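OBCA, Oxalate Biosynthetic Component A (Burkholderia glumae, PDB 4NNB) probably acts as an enzyme, combining an N-terminal region named for this protein with a part related to the TIM-barrel clan. Local coordinates at residues E24-P29 with L241-T245; R62-H68 with E153-L159. One frame throughout, in Å; residues are numbered along the deposited sequence.

Contact 1: residues E24-P29 with L241-T245; sequences EATFIP and LGVVT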
ATOM      1  N   GLU A  24     -17.747  -5.364 -10.410  1.00 30.15           N
ATOM      2  CA  GLU A  24     -18.635  -6.208  -9.612  1.00 35.83           C
ATOM      3  C   GLU A  24     -19.585  -5.349  -8.807  1.00 36.63           C
ATOM      4  O   GLU A  24     -19.298  -4.178  -8.544  1.00 33.73           O
ATOM      5  CB  GLU A  24     -17.854  -7.159  -8.677  1.00 34.40           C
ATOM      6  CG  GLU A  24     -17.283  -8.391  -9.400  1.00 35.24           C
ATOM      7  CD  GLU A  24     -16.972  -9.588  -8.480  1.00 37.38           C
ATOM      8  OE1 GLU A  24     -16.958  -9.448  -7.235  1.00 35.60           O
ATOM      9  OE2 GLU A  24     -16.743 -10.688  -9.030  1.00 40.08           O
ATOM     10  N   ALA A  25     -20.719  -5.932  -8.420  1.00 36.03           N
ATOM     11  CA  ALA A  25     -21.702  -5.240  -7.597  1.00 36.42           C
ATOM     12  C   ALA A  25     -21.068  -4.712  -6.320  1.00 39.01           C
ATOM     13  O   ALA A  25     -20.178  -5.345  -5.753  1.00 34.65           O
ATOM     14  CB  ALA A  25     -22.850  -6.163  -7.264  1.00 39.94           C
ATOM     15  N   THR A  26     -21.542  -3.561  -5.854  1.00 32.82           N
ATOM     16  CA  THR A  26     -20.987  -2.954  -4.651  1.00 33.72           C
ATOM     17  C   THR A  26     -22.033  -2.818  -3.563  1.00 32.79           C
ATOM     18  O   THR A  26     -21.746  -2.325  -2.471  1.00 35.41           O
ATOM     19  CB  THR A  26     -20.365  -1.577  -4.944  1.00 34.77           C
ATOM     20  OG1 THR A  26     -21.354  -0.718  -5.538  1.00 30.21           O
ATOM     21  CG2 THR A  26     -19.178  -1.724  -5.894  1.00 30.12           C
ATOM     22  N   PHE A  27     -23.247  -3.271  -3.858  1.00 32.48           N
ATOM     23  CA  PHE A  27     -24.332  -3.243  -2.883  1.00 33.38           C
ATOM     24  C   PHE A  27     -25.221  -4.467  -3.071  1.00 36.43           C
ATOM     25  O   PHE A  27     -25.599  -4.816  -4.197  1.00 32.48           O
ATOM     26  CB  PHE A  27     -25.153  -1.957  -3.024  1.00 35.28           C
ATOM     27  CG  PHE A  27     -26.374  -1.898  -2.132  1.00 37.76           C
ATOM     28  CD1 PHE A  27     -26.246  -1.744  -0.757  1.00 39.38           C
ATOM     29  CD2 PHE A  27     -27.648  -1.974  -2.677  1.00 41.01           C
ATOM     30  CE1 PHE A  27     -27.366  -1.683   0.062  1.00 37.57           C
ATOM     31  CE2 PHE A  27     -28.776  -1.913  -1.863  1.00 39.48           C
ATOM     32  CZ  PHE A  27     -28.635  -1.765  -0.494  1.00 39.05           C
ATOM     33  N   ILE A  28     -25.524  -5.132  -1.963  1.00 38.01           N
ATOM     34  CA  ILE A  28     -26.409  -6.287  -1.972  1.00 38.32           C
ATOM     35  C   ILE A  28     -27.557  -5.989  -1.033  1.00 36.81           C
ATOM     36  O   ILE A  28     -27.371  -5.937   0.180  1.00 42.75           O
ATOM     37  CB  ILE A  28     -25.685  -7.564  -1.494  1.00 39.96           C
ATOM     38  CG1 ILE A  28     -24.473  -7.850  -2.383  1.00 40.51           C
ATOM     39  CG2 ILE A  28     -26.639  -8.746  -1.485  1.00 42.79           C
ATOM     40  CD1 ILE A  28     -23.549  -8.940  -1.865  1.00 39.62           C
ATOM     41  N   PRO A  29     -28.752  -5.773  -1.594  1.00 40.27           N
ATOM     42  CA  PRO A  29     -29.963  -5.493  -0.808  1.00 44.22           C
ATOM     43  C   PRO A  29     -30.366  -6.659   0.111  1.00 45.58           C
ATOM     44  O   PRO A  29     -30.377  -7.811  -0.324  1.00 45.69           O
ATOM     45  CB  PRO A  29     -31.033  -5.263  -1.883  1.00 44.49           C
ATOM     46  CG  PRO A  29     -30.501  -5.934  -3.120  1.00 50.14           C
ATOM     47  CD  PRO A  29     -29.014  -5.779  -3.045  1.00 44.30           C
ATOM     48  N   LEU A 241     -29.121 -10.025  -8.982  1.00 60.90           N
ATOM     49  CA  LEU A 241     -27.932  -9.225  -8.717  1.00 55.42           C
ATOM     50  C   LEU A 241     -26.741  -9.695  -9.531  1.00 53.98           C
ATOM     51  O   LEU A 241     -26.117  -8.901 -10.228  1.00 60.83           O
ATOM     52  CB  LEU A 241     -27.585  -9.230  -7.225  1.00 55.22           C
ATOM     53  CG  LEU A 241     -26.692  -8.059  -6.815  1.00 52.39           C
ATOM     54  CD1 LEU A 241     -27.349  -6.754  -7.220  1.00 51.76           C
ATOM     55  CD2 LEU A 241     -26.431  -8.071  -5.329  1.00 50.85           C
ATOM     56  N   GLY A 242     -26.424 -10.984  -9.439  1.00 49.07           N
ATOM     57  CA  GLY A 242     -25.296 -11.527 -10.171  1.00 47.06           C
ATOM     58  C   GLY A 242     -24.219 -12.080  -9.255  1.00 47.82           C
ATOM     59  O   GLY A 242     -24.470 -12.367  -8.083  1.00 45.27           O
ATOM     60  N   VAL A 243     -23.009 -12.218  -9.785  1.00 43.97           N
ATOM     61  CA  VAL A 243     -21.924 -12.848  -9.041  1.00 42.10           C
ATOM     62  C   VAL A 243     -21.020 -11.835  -8.339  1.00 40.02           C
ATOM     63  O   VAL A 243     -20.612 -10.829  -8.920  1.00 42.55           O
ATOM     64  CB  VAL A 243     -21.068 -13.747  -9.965  1.00 49.57           C
ATOM     65  CG1 VAL A 243     -19.983 -14.462  -9.176  1.00 45.43           C
ATOM     66  CG2 VAL A 243     -21.953 -14.746 -10.695  1.00 50.68           C
ATOM     67  N   VAL A 244     -20.728 -12.108  -7.076  1.00 34.17           N
ATOM     68  CA  VAL A 244     -19.720 -11.383  -6.335  1.00 39.06           C
ATOM     69  C   VAL A 244     -18.585 -12.378  -6.009  1.00 41.71           C
ATOM     70  O   VAL A 244     -18.849 -13.538  -5.682  1.00 41.08           O
ATOM     71  CB  VAL A 244     -20.340 -10.736  -5.076  1.00 38.14           C
ATOM     72  CG1 VAL A 244     -19.304 -10.503  -4.009  1.00 43.25           C
ATOM     73  CG2 VAL A 244     -21.034  -9.414  -5.452  1.00 40.97           C
ATOM     74  N   THR A 245     -17.334 -11.941  -6.141  1.00 39.27           N
ATOM     75  CA  THR A 245     -16.174 -12.806  -5.891  1.00 36.21           C
ATOM     76  C   THR A 245     -15.492 -12.399  -4.590  1.00 36.95           C
ATOM     77  O   THR A 245     -15.132 -11.236  -4.417  1.00 39.87           O
ATOM     78  CB  THR A 245     -15.156 -12.680  -7.031  1.00 38.84           C
ATOM     79  OG1 THR A 245     -15.816 -12.890  -8.283  1.00 35.49           O
ATOM     80  CG2 THR A 245     -14.007 -13.686  -6.879  1.00 40.79           C
TER
HETATM   81  O   HOH W   1     -21.509  -8.573  -9.537  1.00 35.06           O
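The carboxylate of Glu24 is held by two donors of Thr245, its hydroxyl and its backbone N-H. The hydroxyl OG1 of Thr245 donates to OE2 of Glu24 over 2.5 Å, on the syn lone pair beside the other oxygen. The backbone N of Thr245 gives a nearly straight bond (169°) to Glu24 OE1 at 2.7 Å. It arrives on the syn side but 20° out of the carboxylate plane. Gripped at both oxygens, the group has little freedom to turn about its last bond. The threonine hydroxyl lies beside its own backbone N (chi1 -52°), which lets the two donors act together; the Glu24 chain, extended beyond CG, crosses the Thr245 side chain at about a right angle. A water ties the backbones together next to this pair, accepting from Ala25 N at 3.0 Å and donating to Val243 O.

Past the polar end the contact turns apolar. Ala25 CB sits 4.1 Å from CG2 of Val244, the branch beside the backbone N, and touches the fork of Leu241 at CG. Leu241 does most of its work with CD2, which meets Ile28 CG1 at 3.5 Å with the two side chains crossing at about a right angle, and lies 4.1 Å from Pro29 CD. The same methyl lies against Phe27 O, a buried carbonyl with no hydrogen-bond partner in the model.

No backbone hydrogen bond links the two segments directly, and they do not pair as strands. Strand 27-29 pairs instead with 189-191, through Ile28 and Tyr190, and strand 242-246 with 234-238. Leu241 and Gly242, both opposite Ile238, form a classic beta bulge where strand 234-238 turns back into 242-246, a two-stranded antiparallel hairpin.

Contact 2: residues R62-H68 with E153-L159; sequences RLLQVGH and ERQHHYL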
ATOM      1  N   ARG A  62     -27.520   5.539  -2.251  1.00 33.69           N
ATOM      2  CA  ARG A  62     -27.849   5.714  -3.663  1.00 30.60           C
ATOM      3  C   ARG A  62     -27.026   4.747  -4.512  1.00 32.71           C
ATOM      4  O   ARG A  62     -25.848   4.485  -4.219  1.00 30.83           O
ATOM      5  CB  ARG A  62     -27.628   7.161  -4.130  1.00 28.97           C
ATOM      6  CG  ARG A  62     -28.513   8.213  -3.461  1.00 33.11           C
ATOM      7  CD  ARG A  62     -29.976   8.088  -3.890  1.00 31.77           C
ATOM      8  NE  ARG A  62     -30.826   9.080  -3.233  1.00 34.52           N
ATOM      9  CZ  ARG A  62     -31.299   8.973  -1.992  1.00 38.77           C
ATOM     10  NH1 ARG A  62     -31.008   7.915  -1.238  1.00 37.05           N
ATOM     11  NH2 ARG A  62     -32.069   9.932  -1.498  1.00 39.37           N
ATOM     12  N   LEU A  63     -27.657   4.211  -5.554  1.00 29.62           N
ATOM     13  CA  LEU A  63     -27.006   3.251  -6.441  1.00 32.10           C
ATOM     14  C   LEU A  63     -27.102   3.739  -7.869  1.00 28.56           C
ATOM     15  O   LEU A  63     -28.191   4.082  -8.341  1.00 31.01           O
ATOM     16  CB  LEU A  63     -27.663   1.868  -6.327  1.00 28.67           C
ATOM     17  CG  LEU A  63     -27.239   0.794  -7.345  1.00 33.42           C
ATOM     18  CD1 LEU A  63     -25.803   0.334  -7.102  1.00 30.09           C
ATOM     19  CD2 LEU A  63     -28.186  -0.404  -7.319  1.00 33.67           C
ATOM     20  N   LEU A  64     -25.959   3.807  -8.543  1.00 28.56           N
ATOM     21  CA  LEU A  64     -25.927   4.066  -9.971  1.00 29.11           C
ATOM     22  C   LEU A  64     -25.640   2.740 -10.669  1.00 36.96           C
ATOM     23  O   LEU A  64     -24.552   2.164 -10.512  1.00 32.75           O
ATOM     24  CB  LEU A  64     -24.845   5.106 -10.324  1.00 26.63           C
ATOM     25  CG  LEU A  64     -24.766   5.478 -11.813  1.00 28.24           C
ATOM     26  CD1 LEU A  64     -26.128   6.012 -12.299  1.00 31.72           C
ATOM     27  CD2 LEU A  64     -23.632   6.479 -12.104  1.00 26.61           C
ATOM     28  N   GLN A  65     -26.609   2.256 -11.441  1.00 30.80           N
ATOM     29  CA  GLN A  65     -26.518   0.915 -12.003  1.00 34.07           C
ATOM     30  C   GLN A  65     -26.850   0.884 -13.493  1.00 38.84           C
ATOM     31  O   GLN A  65     -27.850   1.454 -13.929  1.00 36.54           O
ATOM     32  CB  GLN A  65     -27.423  -0.028 -11.204  1.00 41.52           C
ATOM     33  CG  GLN A  65     -28.195  -1.049 -12.020  1.00 49.08           C
ATOM     34  CD  GLN A  65     -28.937  -2.042 -11.136  1.00 44.93           C
ATOM     35  OE1 GLN A  65     -29.477  -1.680 -10.090  1.00 48.62           O
ATOM     36  NE2 GLN A  65     -28.960  -3.298 -11.553  1.00 44.54           N
ATOM     37  N   VAL A  66     -25.987   0.239 -14.273  1.00 37.17           N
ATOM     38  CA  VAL A  66     -26.201   0.086 -15.710  1.00 39.42           C
ATOM     39  C   VAL A  66     -25.852  -1.336 -16.137  1.00 49.23           C
ATOM     40  O   VAL A  66     -24.759  -1.826 -15.833  1.00 43.43           O
ATOM     41  CB  VAL A  66     -25.319   1.037 -16.545  1.00 42.17           C
ATOM     42  CG1 VAL A  66     -25.542   0.785 -18.029  1.00 48.17           C
ATOM     43  CG2 VAL A  66     -25.597   2.491 -16.213  1.00 41.34           C
ATOM     44  N   GLY A  67     -26.779  -1.986 -16.840  1.00 50.23           N
ATOM     45  CA  GLY A  67     -26.572  -3.316 -17.385  1.00 50.38           C
ATOM     46  C   GLY A  67     -25.987  -4.301 -16.395  1.00 57.20           C
ATOM     47  O   GLY A  67     -24.904  -4.850 -16.621  1.00 62.59           O
ATOM     48  N   HIS A  68     -26.698  -4.540 -15.298  1.00 52.98           N
ATOM     49  CA  HIS A  68     -26.093  -5.262 -14.188  1.00 56.12           C
ATOM     50  C   HIS A  68     -27.029  -6.135 -13.361  1.00 62.01           C
ATOM     51  O   HIS A  68     -26.735  -6.423 -12.198  1.00 65.77           O
ATOM     52  CB  HIS A  68     -25.401  -4.268 -13.259  1.00 55.44           C
ATOM     53  CG  HIS A  68     -24.011  -4.663 -12.888  1.00 46.96           C
ATOM     54  ND1 HIS A  68     -23.737  -5.534 -11.854  1.00 44.47           N
ATOM     55  CD2 HIS A  68     -22.815  -4.316 -13.418  1.00 44.59           C
ATOM     56  CE1 HIS A  68     -22.431  -5.701 -11.760  1.00 41.16           C
ATOM     57  NE2 HIS A  68     -21.847  -4.975 -12.698  1.00 46.30           N
ATOM     58  N   GLU A 153     -19.378   0.934 -20.000  1.00 43.29           N
ATOM     59  CA  GLU A 153     -20.810   0.750 -20.215  1.00 48.77           C
ATOM     60  C   GLU A 153     -21.533   0.349 -18.932  1.00 47.65           C
ATOM     61  O   GLU A 153     -22.338   1.117 -18.403  1.00 57.13           O
ATOM     62  CB  GLU A 153     -21.050  -0.295 -21.307  1.00 49.01           C
ATOM     63  CG  GLU A 153     -19.776  -0.786 -21.997  1.00 57.40           C
ATOM     64  CD  GLU A 153     -18.977  -1.767 -21.152  1.00 58.40           C
ATOM     65  OE1 GLU A 153     -19.597  -2.587 -20.437  1.00 55.75           O
ATOM     66  OE2 GLU A 153     -17.726  -1.711 -21.203  1.00 58.28           O
ATOM     67  N   ARG A 154     -21.222  -0.839 -18.419  1.00 44.16           N
ATOM     68  CA  ARG A 154     -21.866  -1.360 -17.211  1.00 41.06           C
ATOM     69  C   ARG A 154     -21.222  -0.851 -15.922  1.00 37.67           C
ATOM     70  O   ARG A 154     -20.056  -0.461 -15.917  1.00 38.57           O
ATOM     71  CB  ARG A 154     -21.812  -2.890 -17.215  1.00 48.87           C
ATOM     72  CG  ARG A 154     -22.168  -3.530 -18.551  1.00 55.43           C
ATOM     73  CD  ARG A 154     -21.969  -5.043 -18.499  1.00 59.27           C
ATOM     74  NE  ARG A 154     -22.293  -5.683 -19.769  1.00 61.55           N
ATOM     75  CZ  ARG A 154     -23.492  -6.171 -20.071  1.00 63.56           C
ATOM     76  NH1 ARG A 154     -24.481  -6.096 -19.187  1.00 67.19           N
ATOM     77  NH2 ARG A 154     -23.703  -6.736 -21.252  1.00 60.93           N
ATOM     78  N   GLN A 155     -21.990  -0.873 -14.833  1.00 36.15           N
ATOM     79  CA  GLN A 155     -21.489  -0.525 -13.504  1.00 33.79           C
ATOM     80  C   GLN A 155     -22.565  -0.783 -12.458  1.00 37.62           C
ATOM     81  O   GLN A 155     -23.761  -0.813 -12.762  1.00 32.97           O
ATOM     82  CB  GLN A 155     -21.070   0.954 -13.427  1.00 35.33           C
ATOM     83  CG  GLN A 155     -22.252   1.908 -13.335  1.00 32.70           C
ATOM     84  CD  GLN A 155     -21.893   3.350 -13.624  1.00 34.70           C
ATOM     85  OE1 GLN A 155     -22.382   3.939 -14.589  1.00 34.34           O
ATOM     86  NE2 GLN A 155     -21.051   3.932 -12.780  1.00 30.02           N
ATOM     87  N   HIS A 156     -22.125  -0.952 -11.219  1.00 30.06           N
ATOM     88  CA  HIS A 156     -23.021  -1.133 -10.104  1.00 30.89           C
ATOM     89  C   HIS A 156     -22.353  -0.457  -8.923  1.00 33.40           C
ATOM     90  O   HIS A 156     -21.693  -1.112  -8.107  1.00 32.08           O
ATOM     91  CB  HIS A 156     -23.220  -2.624  -9.838  1.00 33.73           C
ATOM     92  CG  HIS A 156     -24.363  -2.923  -8.925  1.00 32.84           C
ATOM     93  ND1 HIS A 156     -24.237  -2.935  -7.556  1.00 29.86           N
ATOM     94  CD2 HIS A 156     -25.659  -3.211  -9.195  1.00 34.96           C
ATOM     95  CE1 HIS A 156     -25.412  -3.220  -7.014  1.00 35.12           C
ATOM     96  NE2 HIS A 156     -26.288  -3.386  -7.986  1.00 32.86           N
ATOM     97  N   HIS A 157     -22.517   0.860  -8.842  1.00 30.49           N
ATOM     98  CA  HIS A 157     -21.759   1.671  -7.897  1.00 30.98           C
ATOM     99  C   HIS A 157     -22.649   2.344  -6.859  1.00 30.99           C
ATOM    100  O   HIS A 157     -23.569   3.096  -7.204  1.00 29.27           O
ATOM    101  CB  HIS A 157     -20.903   2.699  -8.648  1.00 28.50           C
ATOM    102  CG  HIS A 157     -19.813   2.080  -9.469  1.00 29.16           C
ATOM    103  ND1 HIS A 157     -19.197   2.739 -10.510  1.00 28.90           N
ATOM    104  CD2 HIS A 157     -19.227   0.862  -9.392  1.00 27.74           C
ATOM    105  CE1 HIS A 157     -18.282   1.949 -11.045  1.00 28.49           C
ATOM    106  NE2 HIS A 157     -18.280   0.805 -10.386  1.00 27.98           N
ATOM    107  N   TYR A 158     -22.346   2.071  -5.588  1.00 27.38           N
ATOM    108  CA  TYR A 158     -23.192   2.467  -4.461  1.00 29.40           C
ATOM    109  C   TYR A 158     -22.513   3.456  -3.501  1.00 28.74           C
ATOM    110  O   TYR A 158     -21.340   3.308  -3.159  1.00 31.59           O
ATOM    111  CB  TYR A 158     -23.626   1.201  -3.709  1.00 33.10           C
ATOM    112  CG  TYR A 158     -24.384   1.415  -2.411  1.00 33.77           C
ATOM    113  CD1 TYR A 158     -23.714   1.529  -1.200  1.00 33.59           C
ATOM    114  CD2 TYR A 158     -25.771   1.466  -2.398  1.00 36.22           C
ATOM    115  CE1 TYR A 158     -24.404   1.706  -0.016  1.00 36.40           C
ATOM    116  CE2 TYR A 158     -26.474   1.646  -1.220  1.00 36.71           C
ATOM    117  CZ  TYR A 158     -25.787   1.764  -0.033  1.00 39.05           C
ATOM    118  OH  TYR A 158     -26.488   1.939   1.140  1.00 36.17           O
ATOM    119  N   LEU A 159     -23.269   4.456  -3.058  1.00 30.98           N
ATOM    120  CA  LEU A 159     -22.820   5.374  -2.016  1.00 30.23           C
ATOM    121  C   LEU A 159     -23.685   5.135  -0.763  1.00 34.60           C
ATOM    122  O   LEU A 159     -24.902   5.057  -0.869  1.00 32.88           O
ATOM    123  CB  LEU A 159     -22.955   6.820  -2.501  1.00 29.03           C
ATOM    124  CG  LEU A 159     -22.218   7.147  -3.805  1.00 29.06           C
ATOM    125  CD1 LEU A 159     -22.439   8.592  -4.240  1.00 28.86           C
ATOM    126  CD2 LEU A 159     -20.723   6.844  -3.680  1.00 27.67           C
TER
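Backbone pairing joins Arg62-Val66 to Gln155-Leu159 as neighbouring antiparallel strands, 4.7 Å apart at closest approach. Arg62 with Leu159, Leu64 with His157 and Val66 with Gln155 are hydrogen-bonded pairs, each making two N-H...O bonds; the straightest runs from His157 N to Leu64 O (2.9 Å, 176°). Leu63 with Tyr158 and Gln65 with His156 are the non-hydrogen-bonded pairs between them.

CH-pi contacts dominate the face carrying Leu63, Gln65, His156 and Tyr158. CD1 of Leu63 stands over one face of the His156 ring, 3.7 Å from its centroid, and CD2 comes to NE2 of the same ring. Past the strand end, His68 presents a ring face to CB of His156, which sits over its centre, 3.6 Å from the centroid. His156 therefore meets Leu63 with its ring, swung anti to the backbone N, and His68 with its CB. Gln65 runs beside His156, amide and ring planes 69° apart.

Mixed packing marks the other face. The Gln155 amide crosses Leu64 at a slant, NE2 lying 3.7 Å from CD2, while its OE1 approaches Val66 CG2.

One side-chain hydrogen bond crosses at the exposed end: Arg154 NH1 donates to Gly67 O at 2.9 Å. The oxygen lies in the guanidinium plane, but the donor stands 42° above the carbonyl plane.

Strand 62-66 is the middle of a three-stranded antiparallel sheet, with 184-185 along its far edge. Helices 161-170, 172-180 and 125-137 pack on Leu159, the first two also on Arg62, whose NE forms a salt bridge with Glu179. In the middle of the strand, His157 ND1 accepts from Trp140 NE1 and NE2 donates to Pro22 O, while the ring stacks on Tyr138.

In the fold
Contacts 1 and 2 lie side by side, their centres 10 Å apart, and strand 155-159, part of contact 2, also touches 24-29 and Leu241. Thr26, facing away from 241-245, turns its OG1 to His156 O at 2.6 Å, a probable hydrogen bond, and Phe27 stacks its ring on Tyr158. His156 also packs on Ala25 and Leu241, so one histidine bears on both contacts. Along the chain, 62-68 and 153-159 both fall between the two segments of contact 1. Both contacts lie toward the same side, their centres about 25 and 27 Å from the centre of the chain. Neither includes any of the residues, such as His224, His226 and Glu475, that hold the magnesium ion and oxaloacetate.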